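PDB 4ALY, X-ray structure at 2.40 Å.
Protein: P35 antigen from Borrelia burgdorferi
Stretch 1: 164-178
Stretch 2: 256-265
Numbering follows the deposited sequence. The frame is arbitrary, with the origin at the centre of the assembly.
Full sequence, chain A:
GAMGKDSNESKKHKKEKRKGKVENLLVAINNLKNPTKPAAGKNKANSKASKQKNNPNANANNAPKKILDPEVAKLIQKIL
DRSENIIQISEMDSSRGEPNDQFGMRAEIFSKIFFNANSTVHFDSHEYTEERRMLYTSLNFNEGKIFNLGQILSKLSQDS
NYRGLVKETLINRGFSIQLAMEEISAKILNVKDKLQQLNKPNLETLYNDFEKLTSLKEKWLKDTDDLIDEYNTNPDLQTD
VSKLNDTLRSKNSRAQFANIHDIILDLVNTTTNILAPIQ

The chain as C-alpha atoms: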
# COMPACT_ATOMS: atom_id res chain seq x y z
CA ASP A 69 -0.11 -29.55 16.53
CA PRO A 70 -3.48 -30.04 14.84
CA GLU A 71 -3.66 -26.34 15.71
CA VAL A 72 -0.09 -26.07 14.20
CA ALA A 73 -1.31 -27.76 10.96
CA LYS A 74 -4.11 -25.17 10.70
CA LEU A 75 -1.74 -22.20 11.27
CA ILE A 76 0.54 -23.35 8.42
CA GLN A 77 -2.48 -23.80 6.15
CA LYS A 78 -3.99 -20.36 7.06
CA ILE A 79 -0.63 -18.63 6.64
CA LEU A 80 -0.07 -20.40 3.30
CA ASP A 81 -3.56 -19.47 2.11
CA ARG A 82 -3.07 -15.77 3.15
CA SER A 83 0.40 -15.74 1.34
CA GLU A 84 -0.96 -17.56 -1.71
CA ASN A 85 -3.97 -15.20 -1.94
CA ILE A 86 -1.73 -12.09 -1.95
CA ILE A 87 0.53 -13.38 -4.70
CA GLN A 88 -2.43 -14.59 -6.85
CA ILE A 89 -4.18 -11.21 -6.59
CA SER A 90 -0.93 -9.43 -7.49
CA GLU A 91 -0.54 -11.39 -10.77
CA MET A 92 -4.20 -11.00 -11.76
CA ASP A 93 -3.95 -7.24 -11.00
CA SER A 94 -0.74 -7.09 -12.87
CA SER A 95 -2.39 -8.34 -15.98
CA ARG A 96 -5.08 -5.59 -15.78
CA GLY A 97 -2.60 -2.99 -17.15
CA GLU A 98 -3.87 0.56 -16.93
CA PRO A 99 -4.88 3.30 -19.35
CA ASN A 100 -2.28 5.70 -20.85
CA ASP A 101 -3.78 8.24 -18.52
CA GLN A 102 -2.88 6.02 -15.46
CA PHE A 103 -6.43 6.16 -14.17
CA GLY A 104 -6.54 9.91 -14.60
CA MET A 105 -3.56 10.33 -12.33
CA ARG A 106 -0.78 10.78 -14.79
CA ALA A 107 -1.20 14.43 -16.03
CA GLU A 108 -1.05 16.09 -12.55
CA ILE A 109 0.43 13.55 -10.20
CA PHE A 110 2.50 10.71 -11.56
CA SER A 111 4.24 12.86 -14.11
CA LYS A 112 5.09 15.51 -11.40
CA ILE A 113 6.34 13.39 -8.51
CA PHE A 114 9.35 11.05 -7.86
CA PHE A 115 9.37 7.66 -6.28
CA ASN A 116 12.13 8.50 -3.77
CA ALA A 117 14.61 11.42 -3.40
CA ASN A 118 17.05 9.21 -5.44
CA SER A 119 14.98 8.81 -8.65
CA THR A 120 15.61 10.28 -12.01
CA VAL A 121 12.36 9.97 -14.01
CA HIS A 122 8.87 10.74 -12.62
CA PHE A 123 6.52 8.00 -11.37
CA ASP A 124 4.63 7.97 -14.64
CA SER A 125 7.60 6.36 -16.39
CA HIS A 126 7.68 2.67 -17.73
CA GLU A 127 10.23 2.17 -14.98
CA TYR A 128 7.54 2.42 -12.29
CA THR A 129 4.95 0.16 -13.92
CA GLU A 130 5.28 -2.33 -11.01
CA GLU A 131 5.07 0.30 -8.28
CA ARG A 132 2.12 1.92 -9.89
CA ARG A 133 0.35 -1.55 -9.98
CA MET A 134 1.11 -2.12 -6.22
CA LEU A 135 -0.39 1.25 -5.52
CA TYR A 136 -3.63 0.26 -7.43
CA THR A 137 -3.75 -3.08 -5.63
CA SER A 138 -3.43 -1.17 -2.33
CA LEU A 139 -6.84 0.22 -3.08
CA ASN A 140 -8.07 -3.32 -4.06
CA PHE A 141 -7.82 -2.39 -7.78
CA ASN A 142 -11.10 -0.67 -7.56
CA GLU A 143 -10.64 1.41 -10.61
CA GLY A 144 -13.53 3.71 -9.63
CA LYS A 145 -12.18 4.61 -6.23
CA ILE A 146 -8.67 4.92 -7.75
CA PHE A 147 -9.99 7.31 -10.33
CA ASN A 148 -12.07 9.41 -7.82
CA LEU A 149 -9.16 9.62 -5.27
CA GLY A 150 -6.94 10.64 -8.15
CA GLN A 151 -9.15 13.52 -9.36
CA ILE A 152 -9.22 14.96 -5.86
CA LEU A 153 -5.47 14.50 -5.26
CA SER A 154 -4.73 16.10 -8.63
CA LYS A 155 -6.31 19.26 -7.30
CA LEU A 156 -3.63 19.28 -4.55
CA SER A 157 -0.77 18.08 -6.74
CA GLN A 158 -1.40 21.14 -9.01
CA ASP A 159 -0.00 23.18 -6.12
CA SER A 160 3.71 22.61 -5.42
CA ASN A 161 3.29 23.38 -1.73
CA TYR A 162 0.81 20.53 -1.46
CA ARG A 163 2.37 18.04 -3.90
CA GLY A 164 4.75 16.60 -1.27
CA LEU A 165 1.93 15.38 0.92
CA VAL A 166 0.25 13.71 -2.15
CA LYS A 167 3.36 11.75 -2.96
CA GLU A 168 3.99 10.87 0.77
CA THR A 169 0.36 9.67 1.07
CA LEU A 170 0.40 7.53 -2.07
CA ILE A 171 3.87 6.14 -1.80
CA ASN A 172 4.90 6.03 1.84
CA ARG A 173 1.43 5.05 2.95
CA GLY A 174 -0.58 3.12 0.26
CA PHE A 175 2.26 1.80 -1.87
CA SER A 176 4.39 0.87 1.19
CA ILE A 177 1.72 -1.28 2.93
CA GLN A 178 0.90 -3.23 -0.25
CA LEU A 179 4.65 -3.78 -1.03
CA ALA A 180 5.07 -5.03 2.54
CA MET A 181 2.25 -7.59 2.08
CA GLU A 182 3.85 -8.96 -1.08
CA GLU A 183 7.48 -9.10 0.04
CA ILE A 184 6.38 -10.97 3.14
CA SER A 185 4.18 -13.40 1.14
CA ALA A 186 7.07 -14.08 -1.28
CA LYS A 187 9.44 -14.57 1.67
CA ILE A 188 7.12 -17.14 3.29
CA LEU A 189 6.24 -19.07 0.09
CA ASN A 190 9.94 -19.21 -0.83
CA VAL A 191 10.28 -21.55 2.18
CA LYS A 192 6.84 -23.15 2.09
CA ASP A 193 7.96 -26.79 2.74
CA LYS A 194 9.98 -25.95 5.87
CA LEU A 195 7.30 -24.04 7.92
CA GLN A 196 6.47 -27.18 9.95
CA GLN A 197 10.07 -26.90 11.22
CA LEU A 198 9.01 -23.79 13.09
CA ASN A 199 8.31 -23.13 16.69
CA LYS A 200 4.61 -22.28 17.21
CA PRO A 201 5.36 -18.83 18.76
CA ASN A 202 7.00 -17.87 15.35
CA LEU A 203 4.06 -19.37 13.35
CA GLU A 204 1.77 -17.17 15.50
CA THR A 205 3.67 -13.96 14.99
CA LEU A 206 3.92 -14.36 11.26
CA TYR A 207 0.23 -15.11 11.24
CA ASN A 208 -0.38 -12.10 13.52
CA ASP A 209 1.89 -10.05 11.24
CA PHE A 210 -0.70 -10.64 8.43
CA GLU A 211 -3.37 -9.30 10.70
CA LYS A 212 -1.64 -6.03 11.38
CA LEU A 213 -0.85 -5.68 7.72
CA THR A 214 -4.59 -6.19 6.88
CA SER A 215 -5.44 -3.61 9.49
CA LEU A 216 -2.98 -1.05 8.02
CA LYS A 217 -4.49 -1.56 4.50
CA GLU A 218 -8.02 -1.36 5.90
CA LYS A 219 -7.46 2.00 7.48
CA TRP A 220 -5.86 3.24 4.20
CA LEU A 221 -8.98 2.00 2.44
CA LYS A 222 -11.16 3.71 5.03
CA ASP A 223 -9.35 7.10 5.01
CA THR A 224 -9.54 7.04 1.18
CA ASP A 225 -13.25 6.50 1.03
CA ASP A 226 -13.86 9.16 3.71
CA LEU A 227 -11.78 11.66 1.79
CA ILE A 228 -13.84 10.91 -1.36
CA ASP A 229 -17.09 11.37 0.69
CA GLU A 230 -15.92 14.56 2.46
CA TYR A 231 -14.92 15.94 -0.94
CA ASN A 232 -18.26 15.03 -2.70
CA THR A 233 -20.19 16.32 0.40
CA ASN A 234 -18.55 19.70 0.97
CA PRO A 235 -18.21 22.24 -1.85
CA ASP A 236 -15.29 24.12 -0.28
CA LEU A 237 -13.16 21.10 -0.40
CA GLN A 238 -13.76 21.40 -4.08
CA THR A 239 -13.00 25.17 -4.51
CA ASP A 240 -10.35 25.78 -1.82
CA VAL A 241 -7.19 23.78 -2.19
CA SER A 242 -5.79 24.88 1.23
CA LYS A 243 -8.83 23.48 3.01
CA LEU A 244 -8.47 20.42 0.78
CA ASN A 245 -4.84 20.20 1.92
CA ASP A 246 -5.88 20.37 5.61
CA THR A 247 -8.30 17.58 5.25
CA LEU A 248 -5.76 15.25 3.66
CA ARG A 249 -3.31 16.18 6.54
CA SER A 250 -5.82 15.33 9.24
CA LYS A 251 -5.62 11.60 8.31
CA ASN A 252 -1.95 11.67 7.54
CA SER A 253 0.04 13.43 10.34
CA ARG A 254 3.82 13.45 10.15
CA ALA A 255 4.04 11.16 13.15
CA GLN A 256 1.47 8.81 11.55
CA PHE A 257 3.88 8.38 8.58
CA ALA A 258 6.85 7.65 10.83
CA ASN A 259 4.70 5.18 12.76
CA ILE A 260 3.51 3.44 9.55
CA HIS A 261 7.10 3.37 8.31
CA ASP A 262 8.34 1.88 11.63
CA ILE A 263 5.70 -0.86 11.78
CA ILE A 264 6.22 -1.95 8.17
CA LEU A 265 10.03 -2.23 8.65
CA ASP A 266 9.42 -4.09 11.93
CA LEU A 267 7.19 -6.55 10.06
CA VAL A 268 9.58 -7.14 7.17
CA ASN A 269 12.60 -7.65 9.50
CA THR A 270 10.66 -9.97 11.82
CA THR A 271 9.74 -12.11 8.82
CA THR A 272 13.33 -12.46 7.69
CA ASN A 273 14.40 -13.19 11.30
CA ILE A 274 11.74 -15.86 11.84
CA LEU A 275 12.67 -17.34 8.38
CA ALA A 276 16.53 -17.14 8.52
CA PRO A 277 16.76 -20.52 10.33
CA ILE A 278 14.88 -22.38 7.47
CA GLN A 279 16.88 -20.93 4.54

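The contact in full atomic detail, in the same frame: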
# COMPACT_ATOMS: atom_id res chain seq x y z
N GLY A 164 3.95 17.50 -2.12
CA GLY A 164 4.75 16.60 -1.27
C GLY A 164 3.86 15.65 -0.50
O GLY A 164 4.08 14.41 -0.46
N LEU A 165 2.80 16.22 0.11
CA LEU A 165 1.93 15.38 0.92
C LEU A 165 1.17 14.29 0.10
O LEU A 165 1.00 13.14 0.59
CB LEU A 165 0.99 16.26 1.68
CG LEU A 165 0.01 15.52 2.56
CD1 LEU A 165 0.75 14.73 3.66
CD2 LEU A 165 -0.86 16.62 3.15
N VAL A 166 0.82 14.64 -1.15
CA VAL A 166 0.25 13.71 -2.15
C VAL A 166 1.10 12.50 -2.43
O VAL A 166 0.66 11.37 -2.27
CB VAL A 166 -0.13 14.42 -3.46
CG1 VAL A 166 -0.51 13.40 -4.53
CG2 VAL A 166 -1.25 15.42 -3.18
N LYS A 167 2.34 12.76 -2.79
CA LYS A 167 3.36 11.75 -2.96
C LYS A 167 3.48 10.91 -1.65
O LYS A 167 3.24 9.70 -1.67
CB LYS A 167 4.67 12.47 -3.36
CG LYS A 167 5.83 11.57 -3.65
CD LYS A 167 6.59 11.29 -2.37
CE LYS A 167 7.68 10.25 -2.65
NZ LYS A 167 8.00 9.57 -1.35
N GLU A 168 3.78 11.56 -0.52
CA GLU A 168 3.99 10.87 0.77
C GLU A 168 2.78 9.90 0.98
O GLU A 168 2.94 8.69 1.18
CB GLU A 168 4.01 11.96 1.88
CG GLU A 168 4.96 11.94 3.09
CD GLU A 168 5.22 13.38 3.66
OE1 GLU A 168 5.95 14.18 2.98
OE2 GLU A 168 4.71 13.75 4.78
N THR A 169 1.58 10.44 0.88
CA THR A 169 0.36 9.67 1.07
C THR A 169 0.27 8.42 0.16
O THR A 169 -0.04 7.35 0.62
CB THR A 169 -0.83 10.60 0.82
OG1 THR A 169 -0.76 11.72 1.73
CG2 THR A 169 -2.12 9.86 0.94
N LEU A 170 0.62 8.58 -1.12
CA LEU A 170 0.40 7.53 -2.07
C LEU A 170 1.52 6.50 -1.96
O LEU A 170 1.32 5.29 -2.07
CB LEU A 170 0.31 8.13 -3.49
CG LEU A 170 -0.98 8.86 -3.94
CD1 LEU A 170 -0.85 9.34 -5.40
CD2 LEU A 170 -2.21 7.97 -3.80
N ILE A 171 2.72 7.00 -1.74
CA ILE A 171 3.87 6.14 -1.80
C ILE A 171 4.28 5.58 -0.44
O ILE A 171 4.48 4.38 -0.29
CB ILE A 171 5.01 6.90 -2.49
CG1 ILE A 171 4.52 7.16 -3.94
CG2 ILE A 171 6.34 6.12 -2.34
CD1 ILE A 171 5.54 7.80 -4.84
N ASN A 172 4.36 6.44 0.55
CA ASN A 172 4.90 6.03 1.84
C ASN A 172 3.82 5.40 2.66
O ASN A 172 4.15 4.58 3.52
CB ASN A 172 5.47 7.23 2.57
CG ASN A 172 6.65 7.87 1.83
OD1 ASN A 172 7.73 7.84 2.35
ND2 ASN A 172 6.45 8.39 0.62
N ARG A 173 2.54 5.76 2.37
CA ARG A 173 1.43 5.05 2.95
C ARG A 173 0.89 3.90 2.05
O ARG A 173 1.15 2.74 2.35
CB ARG A 173 0.33 5.96 3.62
CG ARG A 173 -0.90 5.15 3.99
CD ARG A 173 -1.64 5.28 5.33
NE ARG A 173 -2.50 6.44 5.38
CZ ARG A 173 -3.69 6.50 5.98
NH1 ARG A 173 -4.24 5.45 6.58
NH2 ARG A 173 -4.34 7.65 5.96
N GLY A 174 0.15 4.18 0.98
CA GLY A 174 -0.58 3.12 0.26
C GLY A 174 0.34 2.14 -0.44
O GLY A 174 0.24 0.90 -0.21
N PHE A 175 1.27 2.68 -1.24
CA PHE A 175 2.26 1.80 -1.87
C PHE A 175 2.98 0.97 -0.79
O PHE A 175 3.10 -0.27 -0.93
CB PHE A 175 3.23 2.55 -2.76
CG PHE A 175 4.44 1.77 -3.12
CD1 PHE A 175 4.44 0.91 -4.23
CD2 PHE A 175 5.60 1.88 -2.37
CE1 PHE A 175 5.57 0.20 -4.56
CE2 PHE A 175 6.74 1.14 -2.66
CZ PHE A 175 6.73 0.29 -3.76
N SER A 176 3.40 1.59 0.32
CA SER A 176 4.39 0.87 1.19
C SER A 176 3.76 -0.34 1.85
O SER A 176 4.42 -1.34 2.05
CB SER A 176 4.96 1.83 2.24
OG SER A 176 5.79 2.75 1.61
N ILE A 177 2.49 -0.22 2.23
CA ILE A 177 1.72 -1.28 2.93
C ILE A 177 1.49 -2.50 2.01
O ILE A 177 1.65 -3.68 2.44
CB ILE A 177 0.35 -0.74 3.32
CG1 ILE A 177 0.47 0.45 4.31
CG2 ILE A 177 -0.52 -1.89 3.85
CD1 ILE A 177 -0.84 1.16 4.54
N GLN A 178 1.07 -2.22 0.77
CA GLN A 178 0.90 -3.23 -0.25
C GLN A 178 2.24 -3.94 -0.57
O GLN A 178 2.29 -5.16 -0.47
CB GLN A 178 0.25 -2.62 -1.51
CG GLN A 178 -0.19 -3.66 -2.49
CD GLN A 178 -1.23 -4.60 -1.88
OE1 GLN A 178 -2.15 -4.18 -1.15
NE2 GLN A 178 -1.08 -5.90 -2.18
N GLN A 256 2.18 9.97 12.10
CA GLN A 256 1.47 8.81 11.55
C GLN A 256 2.24 8.17 10.38
O GLN A 256 2.21 6.97 10.21
CB GLN A 256 0.07 9.20 11.10
CG GLN A 256 -0.96 9.38 12.19
CD GLN A 256 -2.29 9.85 11.60
OE1 GLN A 256 -2.34 10.82 10.80
NE2 GLN A 256 -3.39 9.18 12.00
N PHE A 257 2.99 8.97 9.61
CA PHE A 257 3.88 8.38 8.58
C PHE A 257 5.04 7.62 9.21
O PHE A 257 5.34 6.45 8.85
CB PHE A 257 4.44 9.43 7.58
CG PHE A 257 3.44 9.87 6.52
CD1 PHE A 257 3.05 9.01 5.47
CD2 PHE A 257 2.90 11.16 6.57
CE1 PHE A 257 2.16 9.44 4.49
CE2 PHE A 257 2.00 11.59 5.62
CZ PHE A 257 1.62 10.73 4.58
N ALA A 258 5.74 8.30 10.12
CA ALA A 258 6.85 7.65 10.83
C ALA A 258 6.39 6.39 11.53
O ALA A 258 7.05 5.40 11.43
CB ALA A 258 7.57 8.61 11.80
N ASN A 259 5.22 6.41 12.15
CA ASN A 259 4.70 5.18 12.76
C ASN A 259 4.48 4.04 11.73
O ASN A 259 5.01 2.91 11.88
CB ASN A 259 3.47 5.49 13.62
CG ASN A 259 3.79 6.51 14.77
OD1 ASN A 259 4.98 6.76 15.14
ND2 ASN A 259 2.73 7.12 15.33
N ILE A 260 3.74 4.37 10.67
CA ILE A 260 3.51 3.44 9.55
C ILE A 260 4.82 2.90 9.02
O ILE A 260 4.98 1.70 8.91
CB ILE A 260 2.67 4.10 8.43
CG1 ILE A 260 1.27 4.37 8.94
CG2 ILE A 260 2.58 3.20 7.19
CD1 ILE A 260 0.47 5.32 8.05
N HIS A 261 5.74 3.78 8.71
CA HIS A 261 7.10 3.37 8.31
C HIS A 261 7.80 2.40 9.27
O HIS A 261 8.48 1.44 8.83
CB HIS A 261 7.97 4.62 8.14
CG HIS A 261 9.40 4.30 7.91
ND1 HIS A 261 9.86 3.80 6.73
CD2 HIS A 261 10.49 4.33 8.78
CE1 HIS A 261 11.18 3.58 6.83
NE2 HIS A 261 11.57 3.89 8.10
N ASP A 262 7.70 2.68 10.58
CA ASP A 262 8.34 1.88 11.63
C ASP A 262 7.78 0.49 11.68
O ASP A 262 8.54 -0.45 11.68
CB ASP A 262 8.17 2.50 13.02
CG ASP A 262 9.03 3.76 13.21
OD1 ASP A 262 9.99 4.02 12.43
OD2 ASP A 262 8.71 4.48 14.18
N ILE A 263 6.44 0.39 11.71
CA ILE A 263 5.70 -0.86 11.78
C ILE A 263 5.92 -1.77 10.57
O ILE A 263 6.17 -2.97 10.74
CB ILE A 263 4.20 -0.61 11.98
CG1 ILE A 263 4.02 0.45 13.04
CG2 ILE A 263 3.48 -1.90 12.37
CD1 ILE A 263 2.59 0.61 13.56
N ILE A 264 5.88 -1.19 9.37
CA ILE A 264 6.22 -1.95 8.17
C ILE A 264 7.63 -2.56 8.21
O ILE A 264 7.80 -3.78 7.94
CB ILE A 264 6.08 -1.12 6.89
CG1 ILE A 264 4.61 -1.01 6.51
CG2 ILE A 264 6.85 -1.80 5.77
CD1 ILE A 264 4.26 0.26 5.76
N LEU A 265 8.62 -1.74 8.54
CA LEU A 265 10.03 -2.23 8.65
C LEU A 265 10.12 -3.29 9.75
O LEU A 265 10.76 -4.30 9.56
CB LEU A 265 10.96 -1.06 8.96
CG LEU A 265 12.47 -1.25 9.00
CD1 LEU A 265 12.95 -1.91 7.70
CD2 LEU A 265 13.19 0.09 9.27

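Two helices far apart in sequence can pack without a single hydrogen bond between them, and this pair from the P35 antigen shows how. Helices 164-178 and 256-265 run in roughly the same direction, their axes 24° apart and 9.8 Å from one another at closest approach. At that spacing the backbones cannot reach each other; each satisfies its polar groups largely along its own helix, and side chains fill the gap, burying 397 Å² in all.

Along the second helix, residues spaced three or four apart return to the same face. Phe-257 comes first and has the largest share of the contact. Its ring is a knob in the hole formed by Glu-168, Thr-169, Asn-172 and Arg-173. Glu-168 lays its aliphatic portion over one ring face, CG lying 3.8 Å from the ring centroid and 10° off the normal, a CH-pi contact made by the aliphatic part of a charged residue, whose carboxylate OE2 also lies 3.6 Å from Phe-257 CE2. Leu-165 closes the ring edge, its CD1 3.9 Å from Phe-257 CE2. Thr-169 OG1 lies 3.8 Å from Phe-257 CZ, yet the hydroxyl is already spent on its own helix, donating to Leu-165 O at 2.5 Å.

The next turn brings Ile-260, whose CD1 packs 3.4 Å from Arg-173 CD. Ile-260 CD1 also lies obliquely by the guanidinium, about 4.1 Å from Arg-173 NE, while the guanidinium nitrogens are hydrogen-bonded elsewhere in the structure.

Ile-264 completes the series. Its CD1 approaches Ser-176 CB at 3.9 Å and Ile-177 CG1 at 4.1 Å, purely van der Waals contacts. Ser-176 meets Ile-264 through CB, while its OG donates to Ile-171 O at 2.8 Å, a reach of five residues back into the wider pi-type turn at 168-175, which ends just before Ser-176. Between these residues, Ala-258, Asn-259, Asp-262 and Ile-263 make no contact with the first helix.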